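PDB 4CPD: alcohol dehydrogenase from Thermus sp., which probably catalyses the NAD-dependent, reversible oxidation of alcohols to aldehydes or ketones with the help of bound zinc. Local coordinates for residues I148-I153 with D300-L305; S155-G160 with L182-V187; Q73-G78 with V133-L138; H86-C89 with Y94-R97. All blocks are in the same frame, centred on the assembly; numbering follows the deposited sequence.

Interaction 1 (I148-I153 with D300-L305); sequences IFAGDI and DAVLAL. With ZN (zinc ion), chain E.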
# COMPACT_ATOMS: atom_id res chain seq x y z
N ILE A 148 -11.83 -5.41 -26.64
CA ILE A 148 -12.83 -5.46 -25.57
C ILE A 148 -12.21 -5.61 -24.17
O ILE A 148 -12.69 -5.04 -23.21
CB ILE A 148 -13.91 -6.54 -25.82
CG1 ILE A 148 -14.95 -6.51 -24.71
CG2 ILE A 148 -13.30 -7.93 -25.92
CD1 ILE A 148 -16.21 -7.27 -25.06
N PHE A 149 -11.09 -6.29 -24.10
CA PHE A 149 -10.41 -6.55 -22.82
C PHE A 149 -9.87 -5.31 -22.12
O PHE A 149 -9.79 -5.25 -20.88
CB PHE A 149 -9.32 -7.55 -23.04
CG PHE A 149 -9.85 -8.88 -23.46
CD1 PHE A 149 -10.12 -9.17 -24.77
CD2 PHE A 149 -10.16 -9.82 -22.52
CE1 PHE A 149 -10.64 -10.40 -25.15
CE2 PHE A 149 -10.67 -11.06 -22.88
CZ PHE A 149 -10.91 -11.35 -24.20
N ALA A 150 -9.57 -4.28 -22.90
CA ALA A 150 -9.12 -3.01 -22.36
C ALA A 150 -10.12 -2.37 -21.40
O ALA A 150 -9.72 -1.62 -20.49
CB ALA A 150 -8.80 -2.05 -23.48
N GLY A 151 -11.40 -2.65 -21.61
CA GLY A 151 -12.44 -2.04 -20.82
C GLY A 151 -12.59 -2.61 -19.42
O GLY A 151 -13.18 -1.92 -18.55
N ASP A 152 -12.07 -3.83 -19.20
CA ASP A 152 -12.27 -4.48 -17.89
C ASP A 152 -11.09 -5.33 -17.47
O ASP A 152 -10.19 -4.81 -16.82
CB ASP A 152 -13.62 -5.23 -17.89
CG ASP A 152 -13.90 -5.92 -16.62
OD1 ASP A 152 -13.06 -5.94 -15.70
OD2 ASP A 152 -15.00 -6.51 -16.55
N ILE A 153 -11.07 -6.60 -17.82
CA ILE A 153 -10.13 -7.51 -17.15
C ILE A 153 -8.61 -7.29 -17.42
O ILE A 153 -7.78 -7.56 -16.56
CB ILE A 153 -10.48 -8.98 -17.38
CG1 ILE A 153 -10.47 -9.31 -18.86
CG2 ILE A 153 -11.85 -9.30 -16.80
CD1 ILE A 153 -10.36 -10.81 -19.07
N ASP A 300 -5.64 4.03 -21.97
CA ASP A 300 -4.96 4.55 -23.17
C ASP A 300 -3.69 3.76 -23.45
O ASP A 300 -3.42 3.40 -24.60
CB ASP A 300 -4.70 6.05 -23.06
CG ASP A 300 -6.01 6.86 -23.02
OD1 ASP A 300 -6.81 6.75 -23.96
OD2 ASP A 300 -6.29 7.57 -22.02
N ALA A 301 -2.93 3.45 -22.39
CA ALA A 301 -1.71 2.68 -22.53
C ALA A 301 -2.01 1.27 -22.92
O ALA A 301 -1.29 0.68 -23.71
CB ALA A 301 -0.92 2.69 -21.25
N VAL A 302 -3.08 0.71 -22.37
CA VAL A 302 -3.43 -0.68 -22.67
C VAL A 302 -3.78 -0.81 -24.15
O VAL A 302 -3.26 -1.65 -24.85
CB VAL A 302 -4.57 -1.17 -21.76
CG1 VAL A 302 -5.13 -2.49 -22.25
CG2 VAL A 302 -4.06 -1.30 -20.34
N LEU A 303 -4.63 0.07 -24.63
CA LEU A 303 -4.95 0.14 -26.05
C LEU A 303 -3.69 0.24 -26.96
O LEU A 303 -3.57 -0.46 -27.97
CB LEU A 303 -5.89 1.32 -26.35
CG LEU A 303 -7.32 1.15 -25.82
CD1 LEU A 303 -8.19 2.39 -26.04
CD2 LEU A 303 -7.99 -0.04 -26.46
N ALA A 304 -2.76 1.12 -26.63
CA ALA A 304 -1.56 1.23 -27.43
C ALA A 304 -0.82 -0.14 -27.48
O ALA A 304 -0.27 -0.52 -28.50
CB ALA A 304 -0.66 2.35 -26.90
N LEU A 305 -0.83 -0.88 -26.38
CA LEU A 305 -0.16 -2.16 -26.34
C LEU A 305 -0.92 -3.20 -27.19
O LEU A 305 -0.31 -4.05 -27.87
CB LEU A 305 0.00 -2.66 -24.90
CG LEU A 305 1.05 -2.00 -24.01
CD1 LEU A 305 0.85 -2.47 -22.59
CD2 LEU A 305 2.45 -2.36 -24.41
ZN ZN E . -15.85 -7.41 -15.08
O HOH W 1 -15.37 -6.24 -12.95
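A single methyl group makes all the side-chain contact that 148-153 offers to 300-305: A150 CB points toward the helix, and V302 and L303 close on it from two neighbouring positions. This is a seam of the medium-chain dehydrogenase fold, where the turn leading from helix 144-147 into helix 153-163 lies against helix 295-307. V302 brings its CG1 branch to A150 CB at 3.9 Å. That branch stands trans to the backbone N (chi1 168°), which leaves CG2 for helix 153-163, where S155 and Y158 receive it. L303 starts from a CB that does not aim at A150, but its extended chain carries CD2 to within 3.7 Å of A150 CB. No hydrogen bond crosses the contact, and all three residues are buried.

The turn itself is wound tightly, with G151 N bonded to I148 O and D152 N bonded to F149 O, both spanning three residues. A150 O is gripped by S155 OG, and D152 O by T156 OG1, which ties the turn to the first part of the next helix. Two residues on from A150, D152 faces the other way and binds zinc. Its CG lies trans to the backbone N (chi1 179°), extending the carboxylate toward the metal that C38 and H59 also hold, beside the NAD. A water at 2.5 Å from the zinc joins them. D152 binds with one oxygen: OD2 sits 1.9 Å from the zinc, while OD1 stays 3.2 Å from the zinc.

Interaction 2 (S155-G160 with L182-V187); sequences STAYGG and LMAIEV. With NAD (nicotinamide-adenine-dinucleotide), chain G.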
# COMPACT_ATOMS: atom_id res chain seq x y z
N SER A 155 -7.19 -4.19 -18.17
CA SER A 155 -6.82 -2.96 -17.46
C SER A 155 -6.82 -3.17 -15.94
O SER A 155 -6.11 -2.50 -15.22
CB SER A 155 -7.77 -1.84 -17.86
OG SER A 155 -7.61 -1.51 -19.22
N THR A 156 -7.63 -4.12 -15.47
CA THR A 156 -7.65 -4.48 -14.08
C THR A 156 -6.32 -5.09 -13.66
O THR A 156 -5.70 -4.68 -12.68
CB THR A 156 -8.84 -5.45 -13.79
OG1 THR A 156 -10.06 -4.74 -13.95
CG2 THR A 156 -8.81 -5.96 -12.41
N ALA A 157 -5.89 -6.11 -14.39
CA ALA A 157 -4.62 -6.77 -14.12
C ALA A 157 -3.42 -5.81 -14.33
O ALA A 157 -2.52 -5.73 -13.53
CB ALA A 157 -4.49 -7.97 -15.03
N TYR A 158 -3.43 -5.08 -15.43
CA TYR A 158 -2.41 -4.09 -15.71
C TYR A 158 -2.31 -3.13 -14.52
O TYR A 158 -1.22 -2.93 -13.96
CB TYR A 158 -2.81 -3.33 -16.97
CG TYR A 158 -1.79 -2.39 -17.46
CD1 TYR A 158 -0.76 -2.84 -18.25
CD2 TYR A 158 -1.86 -1.02 -17.15
CE1 TYR A 158 0.21 -1.95 -18.74
CE2 TYR A 158 -0.91 -0.12 -17.63
CZ TYR A 158 0.12 -0.58 -18.42
OH TYR A 158 1.08 0.31 -18.88
N GLY A 159 -3.45 -2.57 -14.13
CA GLY A 159 -3.51 -1.59 -13.05
C GLY A 159 -2.93 -2.20 -11.78
O GLY A 159 -2.09 -1.58 -11.11
N GLY A 160 -3.35 -3.42 -11.48
CA GLY A 160 -2.87 -4.10 -10.31
C GLY A 160 -1.36 -4.12 -10.28
O GLY A 160 -0.75 -3.86 -9.24
N LEU A 182 -4.69 -14.51 -15.88
CA LEU A 182 -4.03 -14.78 -17.16
C LEU A 182 -3.63 -13.49 -17.83
O LEU A 182 -2.57 -13.44 -18.44
CB LEU A 182 -4.92 -15.62 -18.07
CG LEU A 182 -5.18 -17.03 -17.49
CD1 LEU A 182 -6.32 -17.71 -18.23
CD2 LEU A 182 -3.93 -17.90 -17.54
N MET A 183 -4.44 -12.44 -17.71
CA MET A 183 -4.03 -11.12 -18.21
C MET A 183 -2.76 -10.66 -17.46
O MET A 183 -1.78 -10.16 -18.05
CB MET A 183 -5.11 -10.07 -18.01
CG MET A 183 -6.44 -10.35 -18.68
SD MET A 183 -6.46 -10.25 -20.48
CE MET A 183 -6.40 -12.00 -20.85
N ALA A 184 -2.77 -10.86 -16.14
CA ALA A 184 -1.66 -10.43 -15.32
C ALA A 184 -0.39 -11.12 -15.74
O ALA A 184 0.66 -10.48 -15.89
CB ALA A 184 -1.95 -10.72 -13.85
N ILE A 185 -0.47 -12.43 -15.93
CA ILE A 185 0.69 -13.19 -16.38
C ILE A 185 1.29 -12.62 -17.67
O ILE A 185 2.47 -12.30 -17.73
CB ILE A 185 0.36 -14.66 -16.57
CG1 ILE A 185 0.12 -15.30 -15.22
CG2 ILE A 185 1.51 -15.38 -17.23
CD1 ILE A 185 -0.61 -16.63 -15.31
N GLU A 186 0.47 -12.48 -18.69
CA GLU A 186 0.94 -11.95 -19.97
C GLU A 186 1.58 -10.59 -19.77
O GLU A 186 2.65 -10.35 -20.27
CB GLU A 186 -0.21 -11.85 -20.97
CG GLU A 186 0.22 -11.75 -22.42
CD GLU A 186 -0.96 -11.71 -23.41
OE1 GLU A 186 -2.11 -12.01 -23.03
OE2 GLU A 186 -0.73 -11.40 -24.58
N VAL A 187 0.90 -9.69 -19.05
CA VAL A 187 1.39 -8.32 -18.85
C VAL A 187 2.72 -8.38 -18.14
O VAL A 187 3.68 -7.71 -18.54
CB VAL A 187 0.43 -7.48 -17.99
CG1 VAL A 187 1.08 -6.15 -17.62
CG2 VAL A 187 -0.89 -7.24 -18.71
PA NAD G . -12.99 -16.56 -12.23
O1A NAD G . -13.38 -16.98 -13.65
O2A NAD G . -13.87 -16.98 -11.05
O5B NAD G . -11.47 -16.95 -11.85
C5B NAD G . -11.11 -17.32 -10.52
C4B NAD G . -9.95 -18.31 -10.55
O4B NAD G . -9.38 -18.44 -9.24
C3B NAD G . -10.41 -19.70 -11.00
O3B NAD G . -9.52 -20.31 -11.94
C2B NAD G . -10.41 -20.50 -9.73
O2B NAD G . -10.17 -21.89 -9.98
C1B NAD G . -9.29 -19.83 -8.96
N9A NAD G . -9.44 -20.10 -7.53
C8A NAD G . -10.60 -20.04 -6.85
N7A NAD G . -10.37 -20.35 -5.55
C5A NAD G . -9.05 -20.61 -5.41
C6A NAD G . -8.14 -20.98 -4.30
N6A NAD G . -8.66 -21.13 -3.07
N1A NAD G . -6.82 -21.15 -4.55
C2A NAD G . -6.31 -20.99 -5.79
N3A NAD G . -7.08 -20.65 -6.84
C4A NAD G . -8.43 -20.44 -6.72
O3 NAD G . -12.92 -14.94 -12.14
PN NAD G . -12.10 -13.90 -13.09
O1N NAD G . -13.05 -13.60 -14.23
O2N NAD G . -10.65 -14.34 -13.28
O5D NAD G . -12.01 -12.63 -12.10
C5D NAD G . -10.99 -12.66 -11.09
C4D NAD G . -11.35 -11.99 -9.76
O4D NAD G . -11.09 -10.58 -9.89
C3D NAD G . -12.82 -12.13 -9.36
O3D NAD G . -12.90 -12.18 -7.93
C2D NAD G . -13.47 -10.87 -9.95
O2D NAD G . -14.73 -10.47 -9.35
C1D NAD G . -12.34 -9.87 -9.73
N1N NAD G . -12.40 -8.68 -10.60
C2N NAD G . -12.10 -7.54 -9.99
C3N NAD G . -12.10 -6.32 -10.66
C7N NAD G . -11.73 -5.11 -9.85
O7N NAD G . -12.14 -4.00 -10.13
N7N NAD G . -10.89 -5.31 -8.81
C4N NAD G . -12.44 -6.30 -12.02
C5N NAD G . -12.75 -7.50 -12.66
C6N NAD G . -12.73 -8.70 -11.92
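A157 CB is pressed onto M183 and A184, and this is where 155-160 and 182-187 come closest, A157 and A184 being the nearest pair. The methyl lies 3.5 Å from A184 N, 3.7 Å from M183 CB and 3.9 Å from A184 CB, with nothing larger than a methyl needed to bridge the gap. Small residues let the backbones draw near: the axes of the two segments pass 8.2 Å apart, crossing at -54°. M183 faces A157 only with its CB; bends at chi2 and chi3 lead the rest of the chain away from A157, and the side chain also touches I153, L154 and P313. Helix 179-190 is the first helix of the Rossmann fold, and A184 also touches the residues of what is probably its glycine-rich nucleotide-binding motif.

The other end is looser. Y158 is partly exposed, and its ring meets V187 in one place, CD1 against CG1 at 3.8 Å, the two side chains crossing at about a right angle. With CG trans to the backbone N (chi1 -174°) the ring reaches V187 CG1; V302 and L305 of helix 295-307 also touch the side chain.

On another flank of helix 153-163, T156 turns to the cofactor. T156 OG1 lies 3.4 Å from C4N of the NAD, the carbon that exchanges hydride in such enzymes, and T156 CG2 lies 3.7 Å from C4N. A valine here is likely to leave D152 O without its hydroxyl partner and the zinc-binding turn less firmly tied. No hydrogen bond joins the helices, so apolar burial and close fit hold them, while the hydroxyl of T156 is turned to the cofactor side.

Interaction 3 (Q73-G78 with V133-L138); sequences QDLQPG and VNLRKL
Directly beside L135, whose side chain meets L75, R136 folds back along its own segment so that NH1 is bonded to two backbone oxygens. NH1 reaches L135 O at 3.0 Å and V133 O at 3.2 Å. V133 O lies in the guanidinium plane, 7° out of it, while L135 O is tilted from that plane; from either carbonyl, NH1 sits above the carbonyl plane. NE of the same group makes a salt bridge to D300 OD1, which should restrict its rotation further.

Across the contact the work is apolar. L75 CD1 meets L135 CD1 at 3.8 Å, the two leucines crossing at about a right angle, and L75 CD2 meets K137 CG at 3.9 Å. One leucine therefore divides its two methyls between L135 and K137, two residues apart, whose CB atoms both point toward the loop. Its CG stands trans to the carbonyl carbon (chi1 -62°), bringing the branched end over to a segment its CB does not face. V81 touches both L75 and L135. Strand 136-137 pairs antiparallel with strand 80-82 at an edge of the mixed sheet in the GroES-like domain, and 73-78 belongs to the loop that leads from strand 60-68 into 80-82. K137 runs past L75 in the opposite direction, exposed, bent at chi3 (77°), its NZ making a long, weak ion pair with D79 OD1.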
# COMPACT_ATOMS: atom_id res chain seq x y z
N GLN A 73 -17.69 16.06 -28.85
CA GLN A 73 -16.83 16.63 -29.90
C GLN A 73 -16.19 15.53 -30.78
O GLN A 73 -16.36 15.51 -32.00
CB GLN A 73 -15.76 17.52 -29.26
N ASP A 74 -15.51 14.59 -30.12
CA ASP A 74 -14.59 13.66 -30.77
C ASP A 74 -15.12 12.27 -31.07
O ASP A 74 -14.33 11.37 -31.32
CB ASP A 74 -13.33 13.55 -29.92
CG ASP A 74 -12.58 14.87 -29.80
OD1 ASP A 74 -12.96 15.82 -30.52
OD2 ASP A 74 -11.62 14.97 -29.00
N LEU A 75 -16.44 12.09 -31.09
CA LEU A 75 -17.06 10.83 -31.50
C LEU A 75 -18.22 11.09 -32.45
O LEU A 75 -19.06 11.95 -32.17
CB LEU A 75 -17.63 10.12 -30.28
CG LEU A 75 -16.67 9.69 -29.16
CD1 LEU A 75 -17.48 9.08 -28.03
CD2 LEU A 75 -15.64 8.68 -29.66
N GLN A 76 -18.26 10.35 -33.56
CA GLN A 76 -19.38 10.41 -34.50
C GLN A 76 -19.94 8.99 -34.63
O GLN A 76 -19.30 8.05 -34.20
CB GLN A 76 -18.96 10.91 -35.89
CG GLN A 76 -17.87 11.96 -35.94
CD GLN A 76 -16.89 11.64 -37.06
OE1 GLN A 76 -17.19 11.90 -38.24
NE2 GLN A 76 -15.75 11.03 -36.72
N PRO A 77 -21.12 8.84 -35.27
CA PRO A 77 -21.77 7.53 -35.44
C PRO A 77 -20.95 6.35 -35.99
O PRO A 77 -21.11 5.22 -35.52
CB PRO A 77 -22.96 7.86 -36.33
CG PRO A 77 -23.37 9.21 -35.82
CD PRO A 77 -22.08 9.93 -35.53
N GLY A 78 -20.07 6.54 -36.95
CA GLY A 78 -19.35 5.33 -37.43
C GLY A 78 -18.43 4.60 -36.45
O GLY A 78 -18.16 3.40 -36.60
N VAL A 133 -15.79 11.07 -21.07
CA VAL A 133 -14.91 10.45 -20.09
C VAL A 133 -14.84 8.93 -20.26
O VAL A 133 -13.78 8.33 -20.10
CB VAL A 133 -15.46 10.75 -18.68
CG1 VAL A 133 -14.71 9.98 -17.61
CG2 VAL A 133 -15.41 12.24 -18.41
N ASN A 134 -15.98 8.32 -20.56
CA ASN A 134 -16.13 6.87 -20.45
C ASN A 134 -15.98 6.04 -21.72
O ASN A 134 -16.28 4.85 -21.69
CB ASN A 134 -17.49 6.60 -19.84
CG ASN A 134 -17.62 7.24 -18.47
OD1 ASN A 134 -18.46 8.11 -18.23
ND2 ASN A 134 -16.79 6.80 -17.57
N LEU A 135 -15.53 6.65 -22.83
CA LEU A 135 -15.29 5.89 -24.07
C LEU A 135 -13.94 6.20 -24.69
O LEU A 135 -13.36 7.28 -24.48
CB LEU A 135 -16.36 6.18 -25.11
CG LEU A 135 -17.76 5.61 -24.96
CD1 LEU A 135 -18.64 5.92 -26.17
CD2 LEU A 135 -17.73 4.11 -24.71
N ARG A 136 -13.43 5.23 -25.47
CA ARG A 136 -12.27 5.46 -26.34
C ARG A 136 -12.50 4.91 -27.73
O ARG A 136 -12.98 3.78 -27.89
CB ARG A 136 -11.01 4.82 -25.76
CG ARG A 136 -10.55 5.40 -24.45
CD ARG A 136 -10.13 6.84 -24.61
NE ARG A 136 -9.50 7.35 -23.40
CZ ARG A 136 -10.13 7.66 -22.27
NH1 ARG A 136 -11.44 7.52 -22.13
NH2 ARG A 136 -9.44 8.13 -21.25
N LYS A 137 -12.18 5.75 -28.73
CA LYS A 137 -12.05 5.32 -30.12
C LYS A 137 -11.02 4.23 -30.16
O LYS A 137 -10.03 4.33 -29.47
CB LYS A 137 -11.55 6.46 -31.01
CG LYS A 137 -12.64 7.32 -31.66
CD LYS A 137 -12.12 8.01 -32.93
CE LYS A 137 -12.03 7.05 -34.14
NZ LYS A 137 -12.17 7.73 -35.47
N LEU A 138 -11.26 3.18 -30.93
CA LEU A 138 -10.24 2.17 -31.22
C LEU A 138 -9.18 2.72 -32.15
O LEU A 138 -9.50 3.42 -33.11
CB LEU A 138 -10.84 0.92 -31.85
CG LEU A 138 -11.29 -0.14 -30.86
CD1 LEU A 138 -12.26 0.43 -29.84
CD2 LEU A 138 -11.92 -1.32 -31.55

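Interaction 4 (H86-C89 with Y94-R97); sequences HIAC and YCRR. With ZN (zinc ion), chain F.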
# COMPACT_ATOMS: atom_id res chain seq x y z
N HIS A 86 -16.82 0.73 -15.54
CA HIS A 86 -17.37 1.56 -14.53
C HIS A 86 -17.34 3.00 -15.04
O HIS A 86 -16.44 3.37 -15.75
CB HIS A 86 -16.59 1.40 -13.23
CG HIS A 86 -15.18 1.89 -13.32
ND1 HIS A 86 -14.16 1.13 -13.83
CD2 HIS A 86 -14.61 3.07 -12.95
CE1 HIS A 86 -13.02 1.81 -13.76
NE2 HIS A 86 -13.27 2.99 -13.25
N ILE A 87 -18.33 3.80 -14.65
CA ILE A 87 -18.49 5.12 -15.20
C ILE A 87 -18.03 6.16 -14.22
O ILE A 87 -17.95 5.90 -13.03
CB ILE A 87 -19.96 5.41 -15.61
CG1 ILE A 87 -20.89 5.43 -14.39
CG2 ILE A 87 -20.47 4.35 -16.55
CD1 ILE A 87 -22.15 6.25 -14.61
N ALA A 88 -17.76 7.34 -14.75
CA ALA A 88 -17.14 8.41 -14.02
C ALA A 88 -17.55 9.72 -14.63
O ALA A 88 -17.79 9.78 -15.82
CB ALA A 88 -15.63 8.27 -14.03
N CYS A 89 -17.60 10.76 -13.82
CA CYS A 89 -18.24 11.99 -14.19
C CYS A 89 -17.22 12.99 -14.71
O CYS A 89 -17.57 13.87 -15.48
CB CYS A 89 -18.99 12.57 -12.97
SG CYS A 89 -17.96 13.44 -11.74
N TYR A 94 -12.99 13.28 -6.53
CA TYR A 94 -12.28 12.03 -6.87
C TYR A 94 -11.83 11.94 -8.36
O TYR A 94 -10.71 11.52 -8.63
CB TYR A 94 -13.10 10.79 -6.44
CG TYR A 94 -13.14 10.71 -4.94
CD1 TYR A 94 -12.03 10.26 -4.22
CD2 TYR A 94 -14.25 11.18 -4.21
CE1 TYR A 94 -12.04 10.23 -2.83
CE2 TYR A 94 -14.27 11.15 -2.82
CZ TYR A 94 -13.17 10.68 -2.13
OH TYR A 94 -13.19 10.64 -0.74
N CYS A 95 -12.68 12.36 -9.29
CA CYS A 95 -12.31 12.37 -10.69
C CYS A 95 -11.18 13.34 -10.89
O CYS A 95 -10.29 13.04 -11.65
CB CYS A 95 -13.49 12.75 -11.60
SG CYS A 95 -14.69 11.43 -11.82
N ARG A 96 -11.20 14.47 -10.20
CA ARG A 96 -10.10 15.46 -10.37
C ARG A 96 -8.74 14.96 -9.85
O ARG A 96 -7.70 15.40 -10.34
CB ARG A 96 -10.45 16.80 -9.73
CG ARG A 96 -11.85 17.26 -10.09
CD ARG A 96 -11.92 18.72 -10.48
NE ARG A 96 -11.97 18.86 -11.92
CZ ARG A 96 -12.91 19.51 -12.62
NH1 ARG A 96 -13.92 20.16 -12.02
NH2 ARG A 96 -12.83 19.54 -13.94
N ARG A 97 -8.77 14.04 -8.88
CA ARG A 97 -7.59 13.34 -8.38
C ARG A 97 -7.20 12.16 -9.25
O ARG A 97 -6.30 11.41 -8.91
CB ARG A 97 -7.85 12.79 -6.97
CG ARG A 97 -8.06 13.79 -5.85
CD ARG A 97 -8.52 13.04 -4.59
NE ARG A 97 -8.77 13.95 -3.46
CZ ARG A 97 -9.94 14.09 -2.82
NH1 ARG A 97 -11.00 13.35 -3.13
NH2 ARG A 97 -10.05 14.95 -1.83
ZN ZN F . -16.69 11.81 -10.71
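C89 and C95 turn their sulfurs toward one zinc ion from two nearby pieces of the chain, C89 from the loop after strand 86-87 and C95 from the short helix 93-96. Each SG binds at 2.3 Å from the zinc, and the angle C89 SG-zinc-C95 SG is about 112°, close to tetrahedral. The two sulfurs stand 3.8 Å apart, C89 SG to C95 SG, as ligands of a common metal and not as a disulfide.

Their side chains get there differently. C89 SG is tucked between its own backbone N and carbonyl carbon (chi1 79°), while C95 SG lies trans to its carbonyl carbon (chi1 -75°) on a CB that points at the loop. C95 SG thereby comes over the backbone ahead of C89: A88 CB touches it at 4.0 Å. Both sulfurs are also hydrogen-bonded to residues close by in the chain, which is likely to spread the negative charge gathered round the metal.

Behind C95, R97 points the edge of its guanidinium at one face of the Y94 ring, NH1 3.3 Å above the ring plane and offset toward the rim. NH2 of R97 makes a salt bridge with E235 of the second subunit, and Y94 packs on P259 of that subunit, which places this small lobe at the dimer interface. C92 and C103 complete the four-cysteine site, matching the structural zinc lobe of medium-chain alcohol dehydrogenases.

In the fold
Along the chain the contacts form two nested pairs in series: interaction 3 encloses interaction 4, and interaction 1, opening later, encloses interaction 2. Interactions 3 and 4 belong to the GroES-like domain, their centres about 18 Å apart, and meet where V133 packs on A88. Interactions 1 and 2 share helix 153-163, their centres about 10 Å apart, and lead into the parallel Rossmann sheet. Helix 295-307 joins the halves: L303 of interaction 1 packs on R136 of interaction 3, with centres about 15 Å apart. Interactions 2 and 3 stand farthest apart, at about 25 Å. As in other medium-chain dehydrogenases, the active-site zinc and the nicotinamide lie where the two domains meet, while interaction 4 holds a separate zinc.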